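3-hydroxyisobutyrate dehydrogenase (Thermus thermophilus, PDB 2CVZ) probably catalyses the NADP-dependent oxidation of 3-hydroxyisobutyrate, a step of valine catabolism. Local coordinates at residues Ala5-Gly10 / Ile59-Pro64; Thr26-Arg31 / Ser45-Leu50. All blocks are in the same frame, centred on the assembly; numbering follows the deposited sequence.

Overall arrangement
Both contacts pair parallel strands of one Rossmann-type sheet, and strands 4-7 and 26-29 are neighbours in it, so Phe6 N can reach Leu27 O between them. Contact 1 joins the inner strands 4-7 and 58-61 and is fully buried; contact 2 ties strand 26-29 to the short strand 46-47, outermost within this chain, and is only partly buried. Their centres lie about 10 Å apart, and contact 2 is nested in the loop that contact 1 closes. Both touch NADPH, with different chemistry: the glycine turn and the Cys62-Pro64 loop of contact 1 lie along its riboses, diphosphate and adenine, whereas Asn30 and Arg31 of contact 2 bind its 2'-phosphate.

Contact 1: Ala5-Gly10 / Ile59-Pro64; sequences AFIGLG and IFTCLP. With NDP (NADPH dihydro-nicotinamide-adenine-dinucleotide phosphate), chain G.
Phe6 lays its ring against the side of Phe60, where Phe6 CD1 comes to 3.3 Å from Phe60 CB, and the two side chains cross at about a right angle. The Phe6 torsion sets CG anti to the backbone N, beside the carbonyl carbon (chi1 -157°); at the ring's far end Phe6 CZ meets Cys62 CB at 3.7 Å, and Phe60 O lies over one face near the rim. Ala17 and Leu20 of helix 13-23 close this side. On the other face of the sheet Ile7 runs beside Thr61, Ile7 CB to Thr61 CG2 3.8 Å, and Ile7 CD1 reaches Ile59 CG2; Val72 and Leu76 of helix 66-76 pack on Ile7. Three backbone bonds stitch the parallel strands, from Phe60 N to Ala5 O, Ile7 N to Phe60 O and Cys62 N to Ile7 O. Were Phe6 replaced by an alanine, Phe60 CB and Cys62 CB would probably lose their aromatic neighbour and a gap would open beneath helix 13-23.

Beyond Ile7 the chains part and packing gives way to cofactor and water. Gly8 CA still touches Leu63 CD2 at 3.8 Å, where a CB would strike both Leu63 and Cys62 O; at Gly10 a CB would run into NADPH O5B. A water lies 3.0 Å from Cys62 O and 2.7 Å from NADPH O2N, with a weak bond from Gly10 N. Cys62 SG sits 3.6 Å from NADPH O4D. Backbone bonds thus pair the strands and apolar side chains fill both faces, while the glycine turn, the Cys62-Pro64 loop and a water meet the dinucleotide, consistent with a GxGxxG nucleotide-binding turn.

Contact 2: Thr26-Arg31 / Ser45-Leu50; sequences TLVWNR and SEAVPL. With NDP (NADPH dihydro-nicotinamide-adenine-dinucleotide phosphate), chain G.
Trp29 and Leu50 meet beyond the C-terminal end of the strand pairing: Leu50 CB stands over the five-membered ring of Trp29, 3.8 Å from its centroid, a CH-pi contact 9° off the normal, while Leu50 CD1 lies against Trp29 CE3. The indole swings out to this loop because CG is anti to the backbone N (chi1 177°), which also brings Trp29 CD1 edge-on to Val48 O at 3.1 Å. Arg31 N lies over the opposite face, and a water bridges Leu50 N and, weakly, Trp29 NE1. Leu27 and Glu46 run side by side, Leu27 CD2 to Glu46 OE1 3.8 Å, with Glu46 OE2 salt-bridged to Arg52. Backbone bonds from Glu46 N to Thr26 O, Val28 N to Glu46 O and Val48 N to Val28 O hold the strands.

Past Trp29, Asn30 OD1 accepts from NADPH O3B (2.8 Å) and from Leu9 N, and ND2 donates to O2X. The Arg31 chain, bent at chi3 (56°), lays its guanidinium over the adenine near N7A, with Arg31 NE on NADPH O1X (3.0 Å) and NH2 on O3X. Strand 26-29, helix 34-43 and strand 46-47 form a parallel beta-alpha-beta unit of the Rossmann fold, with the residues just after strand 26-29 holding the 2'-phosphate that distinguishes NADP from NAD.

Contact 1: Ala5-Gly10 / Ile59-Pro64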
ATOM      1  N   ALA C   5     -36.809  25.888  -0.169  1.00 20.45           N
ATOM      2  CA  ALA C   5     -35.770  26.725  -0.747  1.00 21.34           C
ATOM      3  C   ALA C   5     -34.520  25.897  -0.951  1.00 21.30           C
ATOM      4  O   ALA C   5     -34.283  24.943  -0.215  1.00 21.96           O
ATOM      5  CB  ALA C   5     -35.477  27.905   0.172  1.00 22.11           C
ATOM      6  N   PHE C   6     -33.726  26.257  -1.953  1.00 21.57           N
ATOM      7  CA  PHE C   6     -32.499  25.525  -2.229  1.00 20.69           C
ATOM      8  C   PHE C   6     -31.319  26.484  -2.328  1.00 22.17           C
ATOM      9  O   PHE C   6     -31.404  27.530  -2.980  1.00 22.54           O
ATOM     10  CB  PHE C   6     -32.628  24.743  -3.539  1.00 19.06           C
ATOM     11  CG  PHE C   6     -31.690  23.571  -3.638  1.00 19.20           C
ATOM     12  CD1 PHE C   6     -32.136  22.282  -3.352  1.00 19.25           C
ATOM     13  CD2 PHE C   6     -30.355  23.753  -3.991  1.00 19.10           C
ATOM     14  CE1 PHE C   6     -31.264  21.192  -3.415  1.00 18.91           C
ATOM     15  CE2 PHE C   6     -29.476  22.672  -4.056  1.00 20.06           C
ATOM     16  CZ  PHE C   6     -29.932  21.389  -3.769  1.00 18.05           C
ATOM     17  N   ILE C   7     -30.221  26.120  -1.674  1.00 21.53           N
ATOM     18  CA  ILE C   7     -29.010  26.930  -1.686  1.00 21.60           C
ATOM     19  C   ILE C   7     -27.875  26.140  -2.323  1.00 22.11           C
ATOM     20  O   ILE C   7     -27.584  25.021  -1.903  1.00 22.50           O
ATOM     21  CB  ILE C   7     -28.585  27.321  -0.253  1.00 22.68           C
ATOM     22  CG1 ILE C   7     -29.654  28.210   0.386  1.00 24.27           C
ATOM     23  CG2 ILE C   7     -27.234  28.019  -0.287  1.00 22.72           C
ATOM     24  CD1 ILE C   7     -29.413  28.497   1.855  1.00 25.11           C
ATOM     25  N   GLY C   8     -27.240  26.724  -3.336  1.00 21.09           N
ATOM     26  CA  GLY C   8     -26.141  26.051  -4.004  1.00 20.66           C
ATOM     27  C   GLY C   8     -26.585  25.337  -5.264  1.00 21.37           C
ATOM     28  O   GLY C   8     -26.816  24.127  -5.258  1.00 21.03           O
ATOM     29  N   LEU C   9     -26.698  26.089  -6.354  1.00 20.16           N
ATOM     30  CA  LEU C   9     -27.128  25.525  -7.628  1.00 20.08           C
ATOM     31  C   LEU C   9     -25.940  25.067  -8.468  1.00 21.29           C
ATOM     32  O   LEU C   9     -25.681  25.608  -9.544  1.00 21.41           O
ATOM     33  CB  LEU C   9     -27.953  26.564  -8.397  1.00 19.34           C
ATOM     34  CG  LEU C   9     -29.110  27.176  -7.599  1.00 19.36           C
ATOM     35  CD1 LEU C   9     -29.806  28.243  -8.432  1.00 19.65           C
ATOM     36  CD2 LEU C   9     -30.098  26.082  -7.200  1.00 20.38           C
ATOM     37  N   GLY C  10     -25.224  24.062  -7.976  1.00 21.05           N
ATOM     38  CA  GLY C  10     -24.070  23.552  -8.694  1.00 20.93           C
ATOM     39  C   GLY C  10     -24.399  22.390  -9.611  1.00 21.05           C
ATOM     40  O   GLY C  10     -25.547  22.229 -10.031  1.00 20.89           O
ATOM     41  N   ILE C  59     -35.345  23.993   4.109  1.00 22.46           N
ATOM     42  CA  ILE C  59     -34.220  24.593   3.407  1.00 22.39           C
ATOM     43  C   ILE C  59     -33.257  23.487   2.989  1.00 21.70           C
ATOM     44  O   ILE C  59     -32.899  22.634   3.802  1.00 22.12           O
ATOM     45  CB  ILE C  59     -33.463  25.585   4.321  1.00 22.89           C
ATOM     46  CG1 ILE C  59     -34.371  26.768   4.666  1.00 23.87           C
ATOM     47  CG2 ILE C  59     -32.192  26.064   3.636  1.00 23.43           C
ATOM     48  CD1 ILE C  59     -33.755  27.750   5.637  1.00 26.48           C
ATOM     49  N   PHE C  60     -32.854  23.497   1.720  1.00 20.83           N
ATOM     50  CA  PHE C  60     -31.912  22.506   1.201  1.00 20.21           C
ATOM     51  C   PHE C  60     -30.588  23.169   0.853  1.00 20.83           C
ATOM     52  O   PHE C  60     -30.559  24.310   0.398  1.00 19.78           O
ATOM     53  CB  PHE C  60     -32.418  21.857  -0.089  1.00 19.06           C
ATOM     54  CG  PHE C  60     -33.635  21.001   0.077  1.00 20.59           C
ATOM     55  CD1 PHE C  60     -34.899  21.572   0.164  1.00 21.06           C
ATOM     56  CD2 PHE C  60     -33.521  19.614   0.099  1.00 21.00           C
ATOM     57  CE1 PHE C  60     -36.037  20.773   0.267  1.00 22.28           C
ATOM     58  CE2 PHE C  60     -34.653  18.805   0.202  1.00 21.71           C
ATOM     59  CZ  PHE C  60     -35.912  19.385   0.285  1.00 21.11           C
ATOM     60  N   THR C  61     -29.494  22.440   1.048  1.00 20.82           N
ATOM     61  CA  THR C  61     -28.178  22.947   0.697  1.00 20.73           C
ATOM     62  C   THR C  61     -27.372  21.840   0.041  1.00 20.66           C
ATOM     63  O   THR C  61     -27.481  20.675   0.410  1.00 20.75           O
ATOM     64  CB  THR C  61     -27.384  23.456   1.927  1.00 22.24           C
ATOM     65  OG1 THR C  61     -27.422  22.474   2.971  1.00 20.87           O
ATOM     66  CG2 THR C  61     -27.956  24.771   2.431  1.00 22.50           C
ATOM     67  N   CYS C  62     -26.592  22.204  -0.967  1.00 20.66           N
ATOM     68  CA  CYS C  62     -25.727  21.247  -1.635  1.00 21.49           C
ATOM     69  C   CYS C  62     -24.500  22.047  -2.021  1.00 20.97           C
ATOM     70  O   CYS C  62     -24.361  22.503  -3.159  1.00 20.66           O
ATOM     71  CB  CYS C  62     -26.383  20.646  -2.874  1.00 21.89           C
ATOM     72  SG  CYS C  62     -25.421  19.260  -3.511  1.00 22.80           S
ATOM     73  N   LEU C  63     -23.624  22.223  -1.037  1.00 20.80           N
ATOM     74  CA  LEU C  63     -22.401  22.998  -1.189  1.00 21.48           C
ATOM     75  C   LEU C  63     -21.173  22.087  -1.193  1.00 21.79           C
ATOM     76  O   LEU C  63     -21.280  20.886  -0.946  1.00 21.98           O
ATOM     77  CB  LEU C  63     -22.330  24.012  -0.043  1.00 21.77           C
ATOM     78  CG  LEU C  63     -23.579  24.904   0.036  1.00 22.75           C
ATOM     79  CD1 LEU C  63     -23.621  25.663   1.358  1.00 23.53           C
ATOM     80  CD2 LEU C  63     -23.582  25.862  -1.143  1.00 23.87           C
ATOM     81  N   PRO C  64     -19.987  22.648  -1.480  1.00 21.42           N
ATOM     82  CA  PRO C  64     -18.760  21.851  -1.511  1.00 22.10           C
ATOM     83  C   PRO C  64     -18.476  21.083  -0.223  1.00 22.84           C
ATOM     84  O   PRO C  64     -18.347  19.857  -0.243  1.00 22.24           O
ATOM     85  CB  PRO C  64     -17.681  22.889  -1.808  1.00 23.35           C
ATOM     86  CG  PRO C  64     -18.406  23.890  -2.641  1.00 22.24           C
ATOM     87  CD  PRO C  64     -19.711  24.037  -1.887  1.00 22.75           C
TER
HETATM   88  PA  NDP G1303     -20.164  22.310  -7.747  1.00 22.75           P
HETATM   89  O1A NDP G1303     -20.732  22.104  -9.052  1.00 21.81           O
HETATM   90  O2A NDP G1303     -18.719  22.666  -7.519  1.00 23.93           O
HETATM   91  O5B NDP G1303     -21.119  23.426  -7.024  1.00 22.87           O
HETATM   92  C5B NDP G1303     -20.796  23.894  -5.709  1.00 23.18           C
HETATM   93  C4B NDP G1303     -21.908  24.890  -5.409  1.00 24.39           C
HETATM   94  O4B NDP G1303     -21.601  25.437  -4.097  1.00 24.01           O
HETATM   95  C3B NDP G1303     -22.075  26.040  -6.347  1.00 24.49           C
HETATM   96  O3B NDP G1303     -23.486  26.361  -6.459  1.00 24.41           O
HETATM   97  C2B NDP G1303     -21.357  27.164  -5.706  1.00 24.72           C
HETATM   98  O2B NDP G1303     -21.677  28.498  -6.107  1.00 25.08           O
HETATM   99  C1B NDP G1303     -21.574  26.846  -4.259  1.00 24.08           C
HETATM  100  N9A NDP G1303     -20.537  27.453  -3.380  1.00 24.46           N
HETATM  101  C8A NDP G1303     -19.146  27.196  -3.347  1.00 25.81           C
HETATM  102  N7A NDP G1303     -18.554  27.928  -2.424  1.00 25.49           N
HETATM  103  C5A NDP G1303     -19.535  28.677  -1.835  1.00 26.48           C
HETATM  104  C6A NDP G1303     -19.554  29.639  -0.800  1.00 27.60           C
HETATM  105  N6A NDP G1303     -18.424  29.980  -0.178  1.00 28.13           N
HETATM  106  N1A NDP G1303     -20.731  30.212  -0.444  1.00 28.35           N
HETATM  107  C2A NDP G1303     -21.874  29.864  -1.077  1.00 28.39           C
HETATM  108  N3A NDP G1303     -21.965  28.968  -2.066  1.00 26.33           N
HETATM  109  C4A NDP G1303     -20.747  28.402  -2.403  1.00 25.66           C
HETATM  110  O3  NDP G1303     -20.463  21.077  -6.816  1.00 22.62           O
HETATM  111  PN  NDP G1303     -21.229  19.681  -6.939  1.00 20.78           P
HETATM  112  O1N NDP G1303     -20.550  18.916  -7.990  1.00 21.88           O
HETATM  113  O2N NDP G1303     -22.668  20.080  -7.089  1.00 20.81           O
HETATM  114  O5D NDP G1303     -21.038  19.114  -5.459  1.00 20.45           O
HETATM  115  C5D NDP G1303     -21.662  19.744  -4.294  1.00 20.64           C
HETATM  116  C4D NDP G1303     -21.695  18.673  -3.160  1.00 21.04           C
HETATM  117  O4D NDP G1303     -22.318  17.506  -3.690  1.00 19.95           O
HETATM  118  C3D NDP G1303     -20.288  18.227  -2.748  1.00 19.99           C
HETATM  119  O3D NDP G1303     -20.258  18.036  -1.326  1.00 18.80           O
HETATM  120  C2D NDP G1303     -20.045  16.970  -3.540  1.00 20.76           C
HETATM  121  O2D NDP G1303     -19.005  16.219  -2.938  1.00 20.96           O
HETATM  122  C1D NDP G1303     -21.505  16.358  -3.434  1.00 20.21           C
HETATM  123  N1N NDP G1303     -21.835  15.338  -4.476  1.00 20.05           N
HETATM  124  C2N NDP G1303     -21.415  15.580  -5.814  1.00 20.60           C
HETATM  125  C3N NDP G1303     -21.774  14.566  -6.794  1.00 20.96           C
HETATM  126  C7N NDP G1303     -21.391  14.736  -8.199  1.00 21.74           C
HETATM  127  O7N NDP G1303     -21.371  13.796  -9.020  1.00 20.74           O
HETATM  128  N7N NDP G1303     -21.053  15.953  -8.667  1.00 18.82           N
HETATM  129  C4N NDP G1303     -22.493  13.440  -6.371  1.00 20.99           C
HETATM  130  C5N NDP G1303     -22.883  13.235  -5.079  1.00 21.52           C
HETATM  131  C6N NDP G1303     -22.556  14.182  -4.130  1.00 21.04           C
HETATM  132  P2B NDP G1303     -21.145  29.170  -7.403  1.00 25.79           P
HETATM  133  O1X NDP G1303     -21.200  30.607  -7.068  1.00 24.99           O
HETATM  134  O2X NDP G1303     -22.034  28.788  -8.534  1.00 26.53           O
HETATM  135  O3X NDP G1303     -19.711  28.715  -7.668  1.00 24.28           O
HETATM  136  O   HOH W   1     -24.462  21.807  -6.109  1.00 18.04           O

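Contact 2: Thr26-Arg31 / Ser45-Leu50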
ATOM      1  N   THR C  26     -40.834  26.994  -4.965  1.00 21.76           N
ATOM      2  CA  THR C  26     -39.443  26.944  -4.534  1.00 22.11           C
ATOM      3  C   THR C  26     -38.628  28.213  -4.715  1.00 22.56           C
ATOM      4  O   THR C  26     -38.623  28.818  -5.786  1.00 22.42           O
ATOM      5  CB  THR C  26     -38.706  25.797  -5.268  1.00 23.23           C
ATOM      6  OG1 THR C  26     -39.399  24.564  -5.048  1.00 22.55           O
ATOM      7  CG2 THR C  26     -37.273  25.666  -4.770  1.00 23.97           C
ATOM      8  N   LEU C  27     -37.931  28.601  -3.651  1.00 21.26           N
ATOM      9  CA  LEU C  27     -37.064  29.770  -3.679  1.00 21.78           C
ATOM     10  C   LEU C  27     -35.641  29.251  -3.860  1.00 22.45           C
ATOM     11  O   LEU C  27     -35.260  28.253  -3.248  1.00 22.68           O
ATOM     12  CB  LEU C  27     -37.153  30.542  -2.359  1.00 23.34           C
ATOM     13  CG  LEU C  27     -38.524  31.015  -1.872  1.00 24.21           C
ATOM     14  CD1 LEU C  27     -38.333  31.873  -0.629  1.00 23.65           C
ATOM     15  CD2 LEU C  27     -39.232  31.811  -2.966  1.00 23.70           C
ATOM     16  N   VAL C  28     -34.857  29.906  -4.707  1.00 21.20           N
ATOM     17  CA  VAL C  28     -33.483  29.470  -4.913  1.00 21.55           C
ATOM     18  C   VAL C  28     -32.499  30.625  -4.818  1.00 22.85           C
ATOM     19  O   VAL C  28     -32.821  31.770  -5.141  1.00 22.13           O
ATOM     20  CB  VAL C  28     -33.290  28.770  -6.286  1.00 21.47           C
ATOM     21  CG1 VAL C  28     -34.078  27.471  -6.328  1.00 20.58           C
ATOM     22  CG2 VAL C  28     -33.728  29.694  -7.418  1.00 20.50           C
ATOM     23  N   TRP C  29     -31.296  30.311  -4.350  1.00 23.41           N
ATOM     24  CA  TRP C  29     -30.237  31.299  -4.227  1.00 24.54           C
ATOM     25  C   TRP C  29     -28.915  30.637  -4.559  1.00 24.15           C
ATOM     26  O   TRP C  29     -28.707  29.460  -4.256  1.00 24.15           O
ATOM     27  CB  TRP C  29     -30.163  31.860  -2.805  1.00 25.38           C
ATOM     28  CG  TRP C  29     -29.027  32.830  -2.627  1.00 27.84           C
ATOM     29  CD1 TRP C  29     -29.044  34.173  -2.881  1.00 29.24           C
ATOM     30  CD2 TRP C  29     -27.692  32.520  -2.202  1.00 28.38           C
ATOM     31  NE1 TRP C  29     -27.802  34.718  -2.640  1.00 28.78           N
ATOM     32  CE2 TRP C  29     -26.955  33.725  -2.222  1.00 29.65           C
ATOM     33  CE3 TRP C  29     -27.046  31.340  -1.807  1.00 28.17           C
ATOM     34  CZ2 TRP C  29     -25.601  33.785  -1.860  1.00 30.01           C
ATOM     35  CZ3 TRP C  29     -25.699  31.398  -1.447  1.00 29.46           C
ATOM     36  CH2 TRP C  29     -24.994  32.615  -1.477  1.00 30.11           C
ATOM     37  N   ASN C  30     -28.030  31.397  -5.192  1.00 24.09           N
ATOM     38  CA  ASN C  30     -26.710  30.911  -5.552  1.00 24.44           C
ATOM     39  C   ASN C  30     -25.737  32.080  -5.466  1.00 26.38           C
ATOM     40  O   ASN C  30     -26.088  33.213  -5.801  1.00 27.25           O
ATOM     41  CB  ASN C  30     -26.708  30.341  -6.973  1.00 23.51           C
ATOM     42  CG  ASN C  30     -25.426  29.599  -7.299  1.00 23.42           C
ATOM     43  OD1 ASN C  30     -25.108  28.588  -6.673  1.00 22.37           O
ATOM     44  ND2 ASN C  30     -24.680  30.099  -8.279  1.00 24.59           N
ATOM     45  N   ARG C  31     -24.522  31.804  -5.003  1.00 26.71           N
ATOM     46  CA  ARG C  31     -23.488  32.826  -4.875  1.00 27.77           C
ATOM     47  C   ARG C  31     -23.377  33.582  -6.193  1.00 28.41           C
ATOM     48  O   ARG C  31     -23.421  34.811  -6.218  1.00 28.96           O
ATOM     49  CB  ARG C  31     -22.154  32.168  -4.522  1.00 28.33           C
ATOM     50  CG  ARG C  31     -20.997  33.128  -4.389  1.00 29.13           C
ATOM     51  CD  ARG C  31     -19.750  32.402  -3.916  1.00 29.17           C
ATOM     52  NE  ARG C  31     -19.388  31.294  -4.796  1.00 27.96           N
ATOM     53  CZ  ARG C  31     -18.275  30.578  -4.673  1.00 29.54           C
ATOM     54  NH1 ARG C  31     -17.412  30.855  -3.706  1.00 28.97           N
ATOM     55  NH2 ARG C  31     -18.024  29.580  -5.513  1.00 28.07           N
ATOM     56  N   SER C  45     -38.755  28.279 -10.537  1.00 22.93           N
ATOM     57  CA  SER C  45     -38.400  28.562  -9.156  1.00 22.47           C
ATOM     58  C   SER C  45     -38.345  30.080  -9.063  1.00 23.96           C
ATOM     59  O   SER C  45     -38.580  30.768 -10.059  1.00 23.95           O
ATOM     60  CB  SER C  45     -37.028  27.973  -8.827  1.00 22.55           C
ATOM     61  OG  SER C  45     -36.055  28.399  -9.770  1.00 22.49           O
ATOM     62  N   GLU C  46     -38.052  30.603  -7.877  1.00 24.28           N
ATOM     63  CA  GLU C  46     -37.953  32.047  -7.705  1.00 25.86           C
ATOM     64  C   GLU C  46     -36.597  32.399  -7.113  1.00 26.70           C
ATOM     65  O   GLU C  46     -36.303  32.057  -5.967  1.00 25.38           O
ATOM     66  CB  GLU C  46     -39.054  32.576  -6.782  1.00 27.81           C
ATOM     67  CG  GLU C  46     -39.223  34.094  -6.862  1.00 30.33           C
ATOM     68  CD  GLU C  46     -40.164  34.650  -5.806  1.00 32.46           C
ATOM     69  OE1 GLU C  46     -41.142  33.961  -5.449  1.00 33.00           O
ATOM     70  OE2 GLU C  46     -39.931  35.789  -5.342  1.00 33.85           O
ATOM     71  N   ALA C  47     -35.765  33.068  -7.906  1.00 26.50           N
ATOM     72  CA  ALA C  47     -34.444  33.476  -7.442  1.00 26.09           C
ATOM     73  C   ALA C  47     -34.638  34.625  -6.463  1.00 27.78           C
ATOM     74  O   ALA C  47     -35.292  35.613  -6.787  1.00 26.63           O
ATOM     75  CB  ALA C  47     -33.589  33.921  -8.623  1.00 26.50           C
ATOM     76  N   VAL C  48     -34.079  34.495  -5.264  1.00 27.11           N
ATOM     77  CA  VAL C  48     -34.220  35.532  -4.246  1.00 29.26           C
ATOM     78  C   VAL C  48     -32.928  35.762  -3.471  1.00 30.82           C
ATOM     79  O   VAL C  48     -32.022  34.932  -3.500  1.00 30.61           O
ATOM     80  CB  VAL C  48     -35.306  35.152  -3.211  1.00 29.67           C
ATOM     81  CG1 VAL C  48     -36.648  34.959  -3.896  1.00 30.27           C
ATOM     82  CG2 VAL C  48     -34.894  33.882  -2.477  1.00 30.92           C
ATOM     83  N   PRO C  49     -32.821  36.912  -2.780  1.00 32.29           N
ATOM     84  CA  PRO C  49     -31.602  37.165  -2.009  1.00 32.54           C
ATOM     85  C   PRO C  49     -31.581  36.145  -0.871  1.00 32.90           C
ATOM     86  O   PRO C  49     -32.635  35.733  -0.381  1.00 31.02           O
ATOM     87  CB  PRO C  49     -31.791  38.600  -1.521  1.00 33.55           C
ATOM     88  CG  PRO C  49     -33.281  38.732  -1.424  1.00 34.21           C
ATOM     89  CD  PRO C  49     -33.745  38.055  -2.690  1.00 33.26           C
ATOM     90  N   LEU C  50     -30.384  35.740  -0.465  1.00 32.49           N
ATOM     91  CA  LEU C  50     -30.214  34.741   0.582  1.00 32.73           C
ATOM     92  C   LEU C  50     -31.150  34.850   1.783  1.00 32.65           C
ATOM     93  O   LEU C  50     -31.621  33.836   2.294  1.00 32.76           O
ATOM     94  CB  LEU C  50     -28.763  34.743   1.065  1.00 32.66           C
ATOM     95  CG  LEU C  50     -28.389  33.640   2.055  1.00 33.70           C
ATOM     96  CD1 LEU C  50     -28.694  32.277   1.449  1.00 33.28           C
ATOM     97  CD2 LEU C  50     -26.916  33.751   2.406  1.00 34.36           C
TER
HETATM   98  PA  NDP G1303     -20.164  22.310  -7.747  1.00 22.75           P
HETATM   99  O1A NDP G1303     -20.732  22.104  -9.052  1.00 21.81           O
HETATM  100  O2A NDP G1303     -18.719  22.666  -7.519  1.00 23.93           O
HETATM  101  O5B NDP G1303     -21.119  23.426  -7.024  1.00 22.87           O
HETATM  102  C5B NDP G1303     -20.796  23.894  -5.709  1.00 23.18           C
HETATM  103  C4B NDP G1303     -21.908  24.890  -5.409  1.00 24.39           C
HETATM  104  O4B NDP G1303     -21.601  25.437  -4.097  1.00 24.01           O
HETATM  105  C3B NDP G1303     -22.075  26.040  -6.347  1.00 24.49           C
HETATM  106  O3B NDP G1303     -23.486  26.361  -6.459  1.00 24.41           O
HETATM  107  C2B NDP G1303     -21.357  27.164  -5.706  1.00 24.72           C
HETATM  108  O2B NDP G1303     -21.677  28.498  -6.107  1.00 25.08           O
HETATM  109  C1B NDP G1303     -21.574  26.846  -4.259  1.00 24.08           C
HETATM  110  N9A NDP G1303     -20.537  27.453  -3.380  1.00 24.46           N
HETATM  111  C8A NDP G1303     -19.146  27.196  -3.347  1.00 25.81           C
HETATM  112  N7A NDP G1303     -18.554  27.928  -2.424  1.00 25.49           N
HETATM  113  C5A NDP G1303     -19.535  28.677  -1.835  1.00 26.48           C
HETATM  114  C6A NDP G1303     -19.554  29.639  -0.800  1.00 27.60           C
HETATM  115  N6A NDP G1303     -18.424  29.980  -0.178  1.00 28.13           N
HETATM  116  N1A NDP G1303     -20.731  30.212  -0.444  1.00 28.35           N
HETATM  117  C2A NDP G1303     -21.874  29.864  -1.077  1.00 28.39           C
HETATM  118  N3A NDP G1303     -21.965  28.968  -2.066  1.00 26.33           N
HETATM  119  C4A NDP G1303     -20.747  28.402  -2.403  1.00 25.66           C
HETATM  120  O3  NDP G1303     -20.463  21.077  -6.816  1.00 22.62           O
HETATM  121  PN  NDP G1303     -21.229  19.681  -6.939  1.00 20.78           P
HETATM  122  O1N NDP G1303     -20.550  18.916  -7.990  1.00 21.88           O
HETATM  123  O2N NDP G1303     -22.668  20.080  -7.089  1.00 20.81           O
HETATM  124  O5D NDP G1303     -21.038  19.114  -5.459  1.00 20.45           O
HETATM  125  C5D NDP G1303     -21.662  19.744  -4.294  1.00 20.64           C
HETATM  126  C4D NDP G1303     -21.695  18.673  -3.160  1.00 21.04           C
HETATM  127  O4D NDP G1303     -22.318  17.506  -3.690  1.00 19.95           O
HETATM  128  C3D NDP G1303     -20.288  18.227  -2.748  1.00 19.99           C
HETATM  129  O3D NDP G1303     -20.258  18.036  -1.326  1.00 18.80           O
HETATM  130  C2D NDP G1303     -20.045  16.970  -3.540  1.00 20.76           C
HETATM  131  O2D NDP G1303     -19.005  16.219  -2.938  1.00 20.96           O
HETATM  132  C1D NDP G1303     -21.505  16.358  -3.434  1.00 20.21           C
HETATM  133  N1N NDP G1303     -21.835  15.338  -4.476  1.00 20.05           N
HETATM  134  C2N NDP G1303     -21.415  15.580  -5.814  1.00 20.60           C
HETATM  135  C3N NDP G1303     -21.774  14.566  -6.794  1.00 20.96           C
HETATM  136  C7N NDP G1303     -21.391  14.736  -8.199  1.00 21.74           C
HETATM  137  O7N NDP G1303     -21.371  13.796  -9.020  1.00 20.74           O
HETATM  138  N7N NDP G1303     -21.053  15.953  -8.667  1.00 18.82           N
HETATM  139  C4N NDP G1303     -22.493  13.440  -6.371  1.00 20.99           C
HETATM  140  C5N NDP G1303     -22.883  13.235  -5.079  1.00 21.52           C
HETATM  141  C6N NDP G1303     -22.556  14.182  -4.130  1.00 21.04           C
HETATM  142  P2B NDP G1303     -21.145  29.170  -7.403  1.00 25.79           P
HETATM  143  O1X NDP G1303     -21.200  30.607  -7.068  1.00 24.99           O
HETATM  144  O2X NDP G1303     -22.034  28.788  -8.534  1.00 26.53           O
HETATM  145  O3X NDP G1303     -19.711  28.715  -7.668  1.00 24.28           O
HETATM  146  O   HOH W   2     -27.997  37.703  -1.336  1.00 27.21           O